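Probable chemoreceptor (Methyl-accepting chemotaxis) transmembrane protein (Rhizobium meliloti, PDB 6D8V) senses quaternary ammonium compounds through its ligand-binding sensory domain and probably relays the signal across the membrane to direct bacterial chemotaxis. Local coordinates at residues Tyr250-Pro255 against Ala259-Leu264; Tyr193-Ser196 against Lys200-Ala203; Lys212-Asp215 against Ser221-Asp224; His65-Gly70 against Ala178-Ala183; Gln138-Glu143 against Met151-Tyr156. All coordinates share one frame; numbering follows the deposited sequence.

Interaction 1: Tyr250-Pro255 against Ala259-Leu264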
# COMPACT_ATOMS: atom_id res chain seq x y z
N TYR A 250 13.81 11.63 1.25
CA TYR A 250 13.55 11.60 2.70
C TYR A 250 12.95 10.25 3.06
O TYR A 250 11.73 10.04 2.93
CB TYR A 250 12.64 12.75 3.11
CG TYR A 250 12.52 13.01 4.59
CD1 TYR A 250 13.41 13.86 5.24
CD2 TYR A 250 11.49 12.44 5.33
CE1 TYR A 250 13.30 14.11 6.60
CE2 TYR A 250 11.36 12.69 6.69
CZ TYR A 250 12.27 13.52 7.32
OH TYR A 250 12.14 13.77 8.68
N PRO A 251 13.77 9.29 3.48
CA PRO A 251 13.23 8.02 3.97
C PRO A 251 12.47 8.21 5.26
O PRO A 251 12.75 9.12 6.04
CB PRO A 251 14.49 7.16 4.18
CG PRO A 251 15.61 8.12 4.30
CD PRO A 251 15.25 9.29 3.44
N PHE A 252 11.47 7.35 5.46
CA PHE A 252 10.71 7.36 6.71
C PHE A 252 10.07 5.99 6.90
O PHE A 252 9.53 5.41 5.95
CB PHE A 252 9.64 8.46 6.70
CG PHE A 252 8.56 8.25 5.68
CD1 PHE A 252 8.78 8.56 4.35
CD2 PHE A 252 7.32 7.75 6.05
CE1 PHE A 252 7.80 8.37 3.41
CE2 PHE A 252 6.33 7.56 5.11
CZ PHE A 252 6.57 7.88 3.79
N SER A 253 10.15 5.48 8.13
CA SER A 253 9.64 4.15 8.44
C SER A 253 8.12 4.12 8.53
O SER A 253 7.50 5.04 9.08
CB SER A 253 10.22 3.65 9.77
OG SER A 253 11.53 3.15 9.60
N LEU A 254 7.53 3.07 8.07
CA LEU A 254 6.12 3.01 8.07
C LEU A 254 5.85 2.21 9.25
O LEU A 254 6.62 1.37 9.53
CB LEU A 254 5.66 2.23 6.90
CG LEU A 254 5.85 2.81 5.53
CD1 LEU A 254 5.16 1.88 4.63
CD2 LEU A 254 5.22 4.13 5.47
N PRO A 255 4.70 2.53 9.97
CA PRO A 255 4.66 1.95 11.28
C PRO A 255 4.66 0.51 11.54
O PRO A 255 5.52 0.19 12.34
CB PRO A 255 3.30 2.32 11.68
CG PRO A 255 3.28 3.68 11.37
CD PRO A 255 3.51 3.48 9.96
N ALA A 259 8.77 -1.66 6.88
CA ALA A 259 9.20 -1.09 5.61
C ALA A 259 9.36 0.41 5.78
O ALA A 259 8.89 1.00 6.75
CB ALA A 259 8.20 -1.38 4.48
N GLN A 260 10.06 1.03 4.83
CA GLN A 260 10.18 2.47 4.77
C GLN A 260 9.92 2.94 3.35
O GLN A 260 10.07 2.19 2.38
CB GLN A 260 11.56 2.93 5.23
CG GLN A 260 12.71 2.33 4.46
CD GLN A 260 14.02 2.98 4.81
OE1 GLN A 260 14.10 3.76 5.76
NE2 GLN A 260 15.06 2.66 4.05
N TRP A 261 9.52 4.20 3.23
CA TRP A 261 9.31 4.85 1.95
C TRP A 261 10.16 6.11 1.85
O TRP A 261 10.65 6.64 2.85
CB TRP A 261 7.84 5.23 1.75
CG TRP A 261 6.95 4.06 1.48
CD1 TRP A 261 7.32 2.76 1.30
CD2 TRP A 261 5.53 4.10 1.34
NE1 TRP A 261 6.21 1.98 1.06
CE2 TRP A 261 5.10 2.78 1.08
CE3 TRP A 261 4.57 5.12 1.41
CZ2 TRP A 261 3.76 2.45 0.90
CZ3 TRP A 261 3.24 4.79 1.23
CH2 TRP A 261 2.85 3.47 0.97
N LEU A 262 10.33 6.58 0.62
CA LEU A 262 11.02 7.83 0.34
C LEU A 262 9.99 8.89 -0.06
O LEU A 262 9.19 8.67 -0.97
CB LEU A 262 12.05 7.69 -0.79
CG LEU A 262 13.27 6.83 -0.54
CD1 LEU A 262 13.79 7.07 0.87
CD2 LEU A 262 12.91 5.37 -0.75
N VAL A 263 10.03 10.01 0.62
CA VAL A 263 9.44 11.23 0.12
C VAL A 263 10.48 11.89 -0.78
O VAL A 263 11.66 11.97 -0.42
CB VAL A 263 9.02 12.16 1.27
CG1 VAL A 263 8.50 13.47 0.74
CG2 VAL A 263 7.97 11.48 2.13
N LEU A 264 10.06 12.30 -1.96
CA LEU A 264 10.88 13.11 -2.84
C LEU A 264 10.24 14.48 -2.90
O LEU A 264 9.04 14.61 -3.15
CB LEU A 264 10.97 12.52 -4.25
CG LEU A 264 11.37 11.07 -4.42
CD1 LEU A 264 11.42 10.76 -5.91
CD2 LEU A 264 12.70 10.79 -3.76
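Phe252 and Trp261 face each other in the antiparallel hairpin formed by strands 243-254 and 259-268, with Tyr250-Val263 as the next hydrogen-bonded pair along the ladder. Each pair is closed by two backbone bonds, such as Phe252 N to Trp261 O at 2.8 Å and Trp261 N to Phe252 O at 3.0 Å. With chi1 at 66°, CG of Phe252 sits between its own backbone N and carbonyl carbon, and the ring swings across to the partner strand. Phe252 CE1 lies 3.6 Å from CB of Trp261 and 3.4 Å from CG2 of Val263, whose side chain the phenyl crosses at about a right angle. Leu254, with CG anti to the carbonyl carbon (chi1 -68°), sends CD1 over one face of the Trp261 indole. Leu254 CD1 stands 3.8 Å from the centroid of the five-membered ring of Trp261 and 15° off its normal, a CH-pi contact. On the other face of the sheet, Leu262 turns CD1 against the Pro251 ring, 3.4 Å from Pro251 CB, and Gln260 stretches its extended chain alongside, with OE1 near the same proline and NE2 in a weak hydrogen bond to the carbonyl of Leu226. Tyr250, Phe252, Trp261 and Val263 all pack against helix 2-45, while Leu262 also touches Leu195 of the neighbouring strand. The chemistry is therefore divided: main-chain bonds fix the register, and aromatic and aliphatic surfaces cover the face turned to the long helix. The buried indole N-H is satisfied by Gln197, so the ring can lie in this apolar layer without an unmet donor.

Interaction 2: Tyr193-Ser196 against Lys200-Ala203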
# COMPACT_ATOMS: atom_id res chain seq x y z
N TYR A 193 6.91 13.77 -4.51
CA TYR A 193 6.67 12.44 -5.03
C TYR A 193 6.98 11.44 -3.92
O TYR A 193 7.25 11.82 -2.78
CB TYR A 193 7.48 12.21 -6.31
CG TYR A 193 7.12 13.20 -7.38
CD1 TYR A 193 5.85 13.19 -7.95
CD2 TYR A 193 8.02 14.17 -7.81
CE1 TYR A 193 5.50 14.10 -8.92
CE2 TYR A 193 7.67 15.09 -8.80
CZ TYR A 193 6.40 15.05 -9.34
OH TYR A 193 6.02 15.95 -10.33
N LEU A 194 6.95 10.16 -4.25
CA LEU A 194 7.03 9.12 -3.23
C LEU A 194 7.56 7.83 -3.84
O LEU A 194 7.02 7.36 -4.86
CB LEU A 194 5.66 8.88 -2.60
CG LEU A 194 5.61 8.04 -1.33
CD1 LEU A 194 6.21 8.81 -0.15
CD2 LEU A 194 4.17 7.64 -1.05
N LEU A 195 8.60 7.27 -3.23
CA LEU A 195 9.22 6.02 -3.66
C LEU A 195 8.93 4.92 -2.64
O LEU A 195 8.73 5.18 -1.46
CB LEU A 195 10.74 6.17 -3.83
CG LEU A 195 11.21 6.98 -5.03
CD1 LEU A 195 12.70 6.84 -5.27
CD2 LEU A 195 10.42 6.55 -6.26
N SER A 196 8.94 3.68 -3.13
CA SER A 196 8.60 2.53 -2.29
C SER A 196 9.83 2.01 -1.55
O SER A 196 10.91 2.61 -1.58
CB SER A 196 8.00 1.41 -3.14
OG SER A 196 9.01 0.71 -3.84
N LYS A 200 10.80 1.93 -6.08
CA LYS A 200 9.80 1.99 -7.14
C LYS A 200 8.94 3.23 -6.96
O LYS A 200 8.74 3.72 -5.83
CB LYS A 200 8.93 0.73 -7.12
CG LYS A 200 9.67 -0.61 -7.05
CD LYS A 200 9.68 -1.29 -8.41
CE LYS A 200 9.89 -2.80 -8.31
NZ LYS A 200 8.84 -3.47 -7.47
N TRP A 201 8.40 3.75 -8.07
CA TRP A 201 7.58 4.96 -8.05
C TRP A 201 6.19 4.63 -7.51
O TRP A 201 5.46 3.82 -8.10
CB TRP A 201 7.46 5.56 -9.44
CG TRP A 201 8.67 6.29 -9.95
CD1 TRP A 201 9.67 5.78 -10.73
CD2 TRP A 201 8.99 7.68 -9.75
NE1 TRP A 201 10.60 6.76 -11.03
CE2 TRP A 201 10.21 7.93 -10.43
CE3 TRP A 201 8.37 8.73 -9.06
CZ2 TRP A 201 10.81 9.19 -10.44
CZ3 TRP A 201 8.98 9.98 -9.07
CH2 TRP A 201 10.18 10.20 -9.76
N LEU A 202 5.82 5.27 -6.39
CA LEU A 202 4.48 5.21 -5.81
C LEU A 202 3.64 6.42 -6.21
O LEU A 202 2.42 6.30 -6.40
CB LEU A 202 4.57 5.13 -4.29
CG LEU A 202 5.05 3.80 -3.73
CD1 LEU A 202 5.01 3.83 -2.22
CD2 LEU A 202 4.18 2.69 -4.27
N ALA A 203 4.29 7.58 -6.32
CA ALA A 203 3.67 8.80 -6.81
C ALA A 203 4.73 9.52 -7.62
O ALA A 203 5.78 9.87 -7.08
CB ALA A 203 3.16 9.68 -5.65
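Leu195 lies over one face of the Trp201 indole, and Tyr193 meets the same ring system at its edge. CD2 of Leu195 stands 4.2 Å from the centroid of the five-membered ring, 23° off the normal, as a CH-pi contact displaced toward the rim. At the far end of the indole, CZ3 of Trp201 approaches CB of Tyr193 at 3.9 Å, the two side chains running obliquely past one another. On the opposite side of the ladder, Leu194 places CB 4.0 Å from CB of Ala203, while its CD2 methyl reaches CD1 of Leu202. Leu202 also leans its CG against CB of Ser196. The hydroxyl of Ser196, turned back between its backbone N and carbonyl carbon (chi1 78°), receives the Lys200 N-H at 3.1 Å from Ser196 OG. That hydroxyl has a further hydrogen bond to Gln138, in the ligand-binding half of the chain. Ser196 N bonds Lys200 O at 2.7 Å, closing the turn between the segments. One acceptor takes two donors: Leu194 O is bonded by Leu202 N at 2.9 Å and by Ala203 N at 3.1 Å. The Ala203 donor lies in the carbonyl plane, on a lone pair, whereas the Leu202 donor is tilted from that plane. Leucines from helix 174-183 cover the Leu194-Ala203 face, and Tyr214 backs Leu195. Leu202 and Ala203 opposite Leu194 form a classic beta bulge in the returning segment, shifting the register by one between Leu194 and Leu195, as the chain turns a corner at Leu202 on the far side of edge strand 191-195 of the four-stranded sheet.

Interaction 3: Lys212-Asp215 against Ser221-Asp224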
# COMPACT_ATOMS: atom_id res chain seq x y z
N LYS A 212 7.62 1.38 -11.51
CA LYS A 212 8.96 1.20 -12.05
C LYS A 212 10.00 1.68 -11.03
O LYS A 212 9.71 2.51 -10.17
CB LYS A 212 9.13 1.96 -13.36
CG LYS A 212 8.18 1.49 -14.45
CD LYS A 212 8.57 2.07 -15.81
CE LYS A 212 7.73 1.50 -16.96
NZ LYS A 212 6.33 1.99 -16.96
N GLU A 213 11.21 1.14 -11.15
CA GLU A 213 12.29 1.50 -10.24
C GLU A 213 12.90 2.83 -10.65
O GLU A 213 13.01 3.16 -11.84
CB GLU A 213 13.37 0.41 -10.22
CG GLU A 213 14.48 0.68 -9.21
CD GLU A 213 15.42 -0.50 -9.04
OE1 GLU A 213 15.42 -1.40 -9.91
OE2 GLU A 213 16.15 -0.53 -8.03
N TYR A 214 13.29 3.61 -9.65
CA TYR A 214 13.93 4.88 -9.92
C TYR A 214 15.26 4.65 -10.62
O TYR A 214 16.08 3.85 -10.17
CB TYR A 214 14.13 5.66 -8.62
CG TYR A 214 14.67 7.05 -8.81
CD1 TYR A 214 16.04 7.28 -8.86
CD2 TYR A 214 13.81 8.13 -8.94
CE1 TYR A 214 16.54 8.55 -9.04
CE2 TYR A 214 14.30 9.41 -9.12
CZ TYR A 214 15.66 9.62 -9.17
OH TYR A 214 16.15 10.89 -9.35
N ASP A 215 15.47 5.34 -11.74
CA ASP A 215 16.77 5.33 -12.39
C ASP A 215 17.09 6.68 -13.01
O ASP A 215 17.96 6.77 -13.89
CB ASP A 215 16.86 4.20 -13.44
CG ASP A 215 16.39 4.63 -14.80
OD1 ASP A 215 15.16 4.75 -15.00
OD2 ASP A 215 17.25 4.84 -15.68
N SER A 221 22.30 8.02 -4.92
CA SER A 221 21.94 8.63 -3.65
C SER A 221 20.62 8.06 -3.13
O SER A 221 20.47 7.84 -1.92
CB SER A 221 21.87 10.15 -3.79
OG SER A 221 23.17 10.70 -3.93
N VAL A 222 19.67 7.79 -4.02
CA VAL A 222 18.44 7.11 -3.61
C VAL A 222 18.76 5.77 -2.96
O VAL A 222 18.26 5.46 -1.87
CB VAL A 222 17.50 6.93 -4.82
CG1 VAL A 222 16.31 6.06 -4.45
CG2 VAL A 222 17.03 8.29 -5.31
N LYS A 223 19.61 4.97 -3.61
CA LYS A 223 20.01 3.69 -3.03
C LYS A 223 20.74 3.88 -1.70
O LYS A 223 20.55 3.07 -0.77
CB LYS A 223 20.89 2.92 -4.02
CG LYS A 223 20.20 2.62 -5.35
CD LYS A 223 18.82 1.99 -5.14
CE LYS A 223 18.02 1.86 -6.45
NZ LYS A 223 16.63 1.38 -6.20
N ASP A 224 21.55 4.94 -1.57
CA ASP A 224 22.26 5.19 -0.32
C ASP A 224 21.33 5.76 0.75
O ASP A 224 21.44 5.38 1.92
CB ASP A 224 23.43 6.14 -0.57
CG ASP A 224 24.48 5.51 -1.46
OD1 ASP A 224 24.56 4.27 -1.48
OD2 ASP A 224 25.22 6.26 -2.14
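A small contact, part salt bridge and part aromatic-aliphatic packing, joins the loop at Lys212-Asp215 to helix 219-228, its centre about 19 Å from the centre of the chain. Two adjacent residues from each side carry it, Glu213 with Lys223 and Tyr214 with Val222. On the outer part, Glu213 extends its chain fully, CG lying opposite the backbone N (chi1 -176°), and brings OE2 to within 2.7 Å of NZ of Lys223. The ammonium is taken on the anti lone pair of OE2, the one directed away from the other carboxylate oxygen. Lys223 gets there by bending at chi2 (-50°) and then running straight, and the two chains pass each other at a slant. Deeper in, Val222 lays its CG2 methyl over one face of the Tyr214 ring, 4.1 Å from the centroid and 27° off the normal, a CH-pi contact. Val222 CG2 is nearest the CD1-CE1 side of the ring, 3.8 Å from CE1 of Tyr214. The phenol oxygen is occupied otherwise: Tyr214 OH is hydrogen-bonded to the carbonyl of Glu217, just before the helix segment, with a weak bond to Arg247. Leu195 of strand 191-195 touches both Tyr214 and Val222, which places this pair against the sheet, while Glu213 is exposed. The chemistry thus runs from an apolar, buried base to a charged rim. The salt bridge, with its carboxylate exposed, is probably weakened by solvent, while the tyrosine-valine contact is shielded from it.

Interaction 4: His65-Gly70 against Ala178-Ala183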
# COMPACT_ATOMS: atom_id res chain seq x y z
N HIS A 65 -12.92 3.52 6.87
CA HIS A 65 -11.65 4.17 6.51
C HIS A 65 -11.69 4.52 5.02
O HIS A 65 -11.56 3.65 4.16
CB HIS A 65 -10.48 3.26 6.85
CG HIS A 65 -10.56 2.69 8.23
ND1 HIS A 65 -10.15 3.40 9.34
CD2 HIS A 65 -11.06 1.52 8.69
CE1 HIS A 65 -10.37 2.67 10.42
NE2 HIS A 65 -10.92 1.52 10.05
N GLY A 66 -11.89 5.81 4.74
CA GLY A 66 -11.96 6.26 3.36
C GLY A 66 -10.67 6.10 2.59
O GLY A 66 -10.70 6.04 1.36
N PHE A 67 -9.54 6.01 3.29
CA PHE A 67 -8.25 5.90 2.62
C PHE A 67 -7.95 4.48 2.15
O PHE A 67 -6.94 4.28 1.47
CB PHE A 67 -7.15 6.40 3.55
CG PHE A 67 -5.83 6.60 2.88
CD1 PHE A 67 -5.71 7.45 1.78
CD2 PHE A 67 -4.69 5.95 3.35
CE1 PHE A 67 -4.49 7.64 1.15
CE2 PHE A 67 -3.47 6.14 2.74
CZ PHE A 67 -3.36 6.99 1.63
N ALA A 68 -8.80 3.51 2.49
CA ALA A 68 -8.64 2.15 2.00
C ALA A 68 -9.42 1.96 0.70
O ALA A 68 -10.62 2.26 0.64
CB ALA A 68 -9.12 1.15 3.06
N PHE A 69 -8.73 1.48 -0.34
CA PHE A 69 -9.39 1.23 -1.62
C PHE A 69 -10.19 -0.06 -1.59
O PHE A 69 -11.21 -0.17 -2.29
CB PHE A 69 -8.36 1.17 -2.75
CG PHE A 69 -8.96 1.06 -4.13
CD1 PHE A 69 -9.35 2.19 -4.83
CD2 PHE A 69 -9.11 -0.18 -4.75
CE1 PHE A 69 -9.89 2.09 -6.10
CE2 PHE A 69 -9.66 -0.29 -6.02
CZ PHE A 69 -10.05 0.85 -6.69
N GLY A 70 -9.74 -1.04 -0.82
CA GLY A 70 -10.38 -2.35 -0.81
C GLY A 70 -9.95 -3.16 0.39
O GLY A 70 -8.90 -2.91 1.00
N ALA A 178 -1.27 9.73 -4.38
CA ALA A 178 -1.11 10.96 -5.15
C ALA A 178 -2.03 12.06 -4.64
O ALA A 178 -1.63 13.23 -4.57
CB ALA A 178 -1.37 10.68 -6.62
N ASP A 179 -3.27 11.71 -4.29
CA ASP A 179 -4.23 12.70 -3.80
C ASP A 179 -3.75 13.31 -2.48
O ASP A 179 -3.79 14.53 -2.31
CB ASP A 179 -5.61 12.06 -3.62
CG ASP A 179 -6.38 11.97 -4.93
OD1 ASP A 179 -5.92 12.54 -5.94
OD2 ASP A 179 -7.45 11.32 -4.94
N ARG A 180 -3.31 12.47 -1.54
CA ARG A 180 -2.83 13.00 -0.27
C ARG A 180 -1.65 13.95 -0.46
O ARG A 180 -1.55 14.97 0.22
CB ARG A 180 -2.44 11.86 0.68
CG ARG A 180 -3.58 10.89 0.97
CD ARG A 180 -3.67 10.54 2.44
NE ARG A 180 -4.03 11.68 3.28
CZ ARG A 180 -4.56 11.57 4.49
NH1 ARG A 180 -4.79 10.37 4.99
NH2 ARG A 180 -4.85 12.66 5.19
N LEU A 181 -0.76 13.63 -1.40
CA LEU A 181 0.39 14.49 -1.64
C LEU A 181 -0.01 15.83 -2.23
O LEU A 181 0.83 16.74 -2.28
CB LEU A 181 1.39 13.81 -2.56
CG LEU A 181 2.03 12.55 -1.96
CD1 LEU A 181 3.23 12.15 -2.79
CD2 LEU A 181 2.42 12.78 -0.51
N SER A 182 -1.24 15.98 -2.69
CA SER A 182 -1.78 17.29 -3.04
C SER A 182 -2.74 17.84 -2.00
O SER A 182 -3.01 19.04 -2.01
CB SER A 182 -2.47 17.23 -4.40
OG SER A 182 -1.53 17.38 -5.45
N ALA A 183 -3.32 17.02 -1.16
CA ALA A 183 -4.09 17.57 -0.05
C ALA A 183 -3.24 18.29 0.98
O ALA A 183 -3.65 19.27 1.55
CB ALA A 183 -4.97 16.53 0.58
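The carbonyl oxygen of Asp179, next to the Arg180 that meets Phe67, is gripped by two backbone N-H groups. Asp179 O accepts from Ala183 N at 2.8 Å and from Ser182 N at 3.0 Å, in the final turn of helix 174-183. From this turn Arg180 reaches toward the loop at His65-Gly70. Its chain, bent at chi2 and chi3, presents methylenes rather than charge to the aromatic ring: CD of Arg180 lies 3.3 Å from CE1 of Phe67, with CG close beside it. The guanidinium then leads NH1 over one face of the phenyl, but its plane is turned 66° from the ring, and at 5.3 Å from CZ of Arg180 to the Phe67 centroid any cation-pi attraction is weak. Phe67 belongs to a type I beta turn from His65 to Ala68, closed by Ala68 N to His65 O at 3.2 Å, in the loop that enters strand 70-75 of the first PDC sensor domain. The contact thus ties this loop to the helix following strand 163-173. CG of Phe67 sits opposite the backbone N (chi1 -168°), and the ring also packs on Ile172, Ala176 and Leu177. Arg180 NE forms a long, weak ion pair with Asp21 of helix 2-45.

Interaction 5: Gln138-Glu143 against Met151-Tyr156. With PBE (1,1-dimethyl-prolinium), chain C.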
# COMPACT_ATOMS: atom_id res chain seq x y z
N GLN A 138 5.20 -4.22 -2.52
CA GLN A 138 5.62 -3.32 -3.58
C GLN A 138 4.41 -3.03 -4.46
O GLN A 138 3.50 -3.85 -4.58
CB GLN A 138 6.75 -3.92 -4.41
CG GLN A 138 8.10 -3.99 -3.69
CD GLN A 138 8.73 -2.62 -3.47
OE1 GLN A 138 8.28 -1.62 -4.03
NE2 GLN A 138 9.77 -2.57 -2.65
N PRO A 139 4.38 -1.86 -5.08
CA PRO A 139 3.22 -1.50 -5.90
C PRO A 139 3.00 -2.51 -7.01
O PRO A 139 3.94 -2.91 -7.72
CB PRO A 139 3.59 -0.11 -6.44
CG PRO A 139 5.05 -0.02 -6.32
CD PRO A 139 5.43 -0.82 -5.12
N TYR A 140 1.75 -2.94 -7.15
CA TYR A 140 1.40 -3.95 -8.14
C TYR A 140 0.02 -3.63 -8.70
O TYR A 140 -0.79 -2.95 -8.05
CB TYR A 140 1.41 -5.36 -7.55
CG TYR A 140 0.26 -5.62 -6.59
CD1 TYR A 140 0.32 -5.17 -5.28
CD2 TYR A 140 -0.88 -6.29 -7.01
CE1 TYR A 140 -0.73 -5.39 -4.40
CE2 TYR A 140 -1.93 -6.51 -6.14
CZ TYR A 140 -1.85 -6.06 -4.84
OH TYR A 140 -2.90 -6.28 -3.97
N LEU A 141 -0.23 -4.13 -9.91
CA LEU A 141 -1.52 -3.96 -10.55
C LEU A 141 -2.49 -5.02 -10.05
O LEU A 141 -2.26 -6.22 -10.25
CB LEU A 141 -1.37 -4.06 -12.07
CG LEU A 141 -2.68 -4.21 -12.83
CD1 LEU A 141 -3.57 -2.99 -12.62
CD2 LEU A 141 -2.49 -4.48 -14.32
N ALA A 142 -3.57 -4.58 -9.41
CA ALA A 142 -4.56 -5.48 -8.82
C ALA A 142 -5.44 -6.13 -9.88
O ALA A 142 -5.79 -5.51 -10.89
CB ALA A 142 -5.44 -4.71 -7.83
N GLU A 143 -5.81 -7.40 -9.63
CA GLU A 143 -6.61 -8.22 -10.54
C GLU A 143 -8.11 -8.08 -10.31
O GLU A 143 -8.87 -7.86 -11.26
CB GLU A 143 -6.23 -9.70 -10.42
CG GLU A 143 -7.33 -10.65 -10.92
CD GLU A 143 -7.09 -12.10 -10.54
OE1 GLU A 143 -5.95 -12.42 -10.13
OE2 GLU A 143 -8.03 -12.91 -10.64
N MET A 151 -2.03 -0.46 -6.90
CA MET A 151 -2.22 -0.29 -5.46
C MET A 151 -1.10 -0.99 -4.71
O MET A 151 -0.39 -1.84 -5.25
CB MET A 151 -3.56 -0.87 -5.01
CG MET A 151 -3.62 -2.37 -5.26
SD MET A 151 -5.17 -3.14 -4.80
CE MET A 151 -6.34 -2.19 -5.78
N THR A 152 -0.96 -0.61 -3.44
CA THR A 152 -0.13 -1.32 -2.47
C THR A 152 -1.04 -1.94 -1.42
O THR A 152 -2.09 -1.39 -1.10
CB THR A 152 0.87 -0.37 -1.80
OG1 THR A 152 1.75 -1.13 -0.96
CG2 THR A 152 0.13 0.64 -0.94
N SER A 153 -0.63 -3.09 -0.88
CA SER A 153 -1.50 -3.86 0.01
C SER A 153 -0.83 -4.10 1.36
O SER A 153 0.32 -4.52 1.43
CB SER A 153 -1.89 -5.19 -0.63
OG SER A 153 -2.81 -4.97 -1.67
N ILE A 154 -1.59 -3.83 2.42
CA ILE A 154 -1.19 -4.13 3.79
C ILE A 154 -1.91 -5.41 4.19
O ILE A 154 -3.14 -5.46 4.23
CB ILE A 154 -1.52 -2.96 4.73
CG1 ILE A 154 -0.70 -1.74 4.32
CG2 ILE A 154 -1.24 -3.32 6.17
CD1 ILE A 154 -1.01 -0.50 5.11
N ALA A 155 -1.14 -6.46 4.45
CA ALA A 155 -1.71 -7.78 4.70
C ALA A 155 -1.20 -8.33 6.03
O ALA A 155 -0.06 -8.08 6.43
CB ALA A 155 -1.38 -8.76 3.58
N TYR A 156 -2.08 -9.06 6.71
CA TYR A 156 -1.82 -9.67 8.00
C TYR A 156 -2.22 -11.13 7.97
O TYR A 156 -3.18 -11.51 7.28
CB TYR A 156 -2.59 -8.95 9.12
CG TYR A 156 -1.82 -7.82 9.75
CD1 TYR A 156 -1.91 -6.53 9.24
CD2 TYR A 156 -1.01 -8.04 10.86
CE1 TYR A 156 -1.20 -5.49 9.83
CE2 TYR A 156 -0.30 -7.00 11.44
CZ TYR A 156 -0.40 -5.73 10.92
OH TYR A 156 0.31 -4.70 11.49
N PBE C . -6.36 -7.99 -4.16
CD PBE C . -5.70 -8.33 -3.08
CA PBE C . -5.37 -8.33 -5.25
CB PBE C . -4.83 -9.73 -4.77
CG PBE C . -4.87 -9.68 -3.51
CE PBE C . -7.60 -8.80 -4.25
CF PBE C . -6.67 -6.55 -4.14
C PBE C . -5.88 -8.39 -6.60
O PBE C . -5.21 -8.98 -7.49
OXT PBE C . -6.97 -7.85 -6.91
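Tyr140 and Met151 lie against each other and both touch the bound 1,1-dimethyl-prolinium. The sulfur Met151 SD approaches one N-methyl of the ligand, 3.8 Å from its CF, and the phenol edge of Tyr140 brings OH to 3.5 Å from CA of the ligand. At the carboxylate end, Glu143 N donates to the ligand oxygen O at 2.7 Å, and Gly144 N provides a second bond. Between the two protein side chains, CG of Met151 sits over one face of the Tyr140 ring, 4.1 Å from CZ of Tyr140, while SD stands obliquely to the ring in a Met-aromatic contact. The methyl of Met151 folds back at chi3 (57°) onto Ala142, CE to CB 3.4 Å. A second shell fixes the tyrosine: its OH donates to Ser153, 2.6 Å from Tyr140 OH to Ser153 OG, and Ser153 OG is itself bonded to Asp171 of the pocket. Further out, the backbones pair Tyr140 with Met151 through two nearly straight bonds (both 176°), Tyr140 N to Met151 O at 3.1 Å and the return bond alike. Trp124 meets the Tyr140 ring as well. With Trp72, Tyr102 and Phe116 also lining the site, the setting resembles the aromatic boxes that hold quaternary ammonium groups; here the hairpin supplies one wall of the site, within a PDC (Cache-clan) sensor domain.

How the interactions relate
Interactions 4 and 5 belong to the ligand-binding half, where interaction 5 is nested in the chain loop closed by interaction 4 and touches it through Phe69 and Met151. Interactions 2, 3 and 1 follow in that chain order, in the other half. Interactions 1 and 2 share the four-stranded sheet, strand 191-195 bonding to 259-268, centres about 10 Å apart; the centre of interaction 3 is about 10 Å from that of interaction 2, which it touches through Trp201 and Tyr214. Helix 174-183 leads from the pocket's sheet to strand 191-195, and Pro139 of interaction 5 packs on Leu202 of interaction 2. Such links, beside the long helix 2-45, could couple the pocket to the second sheet.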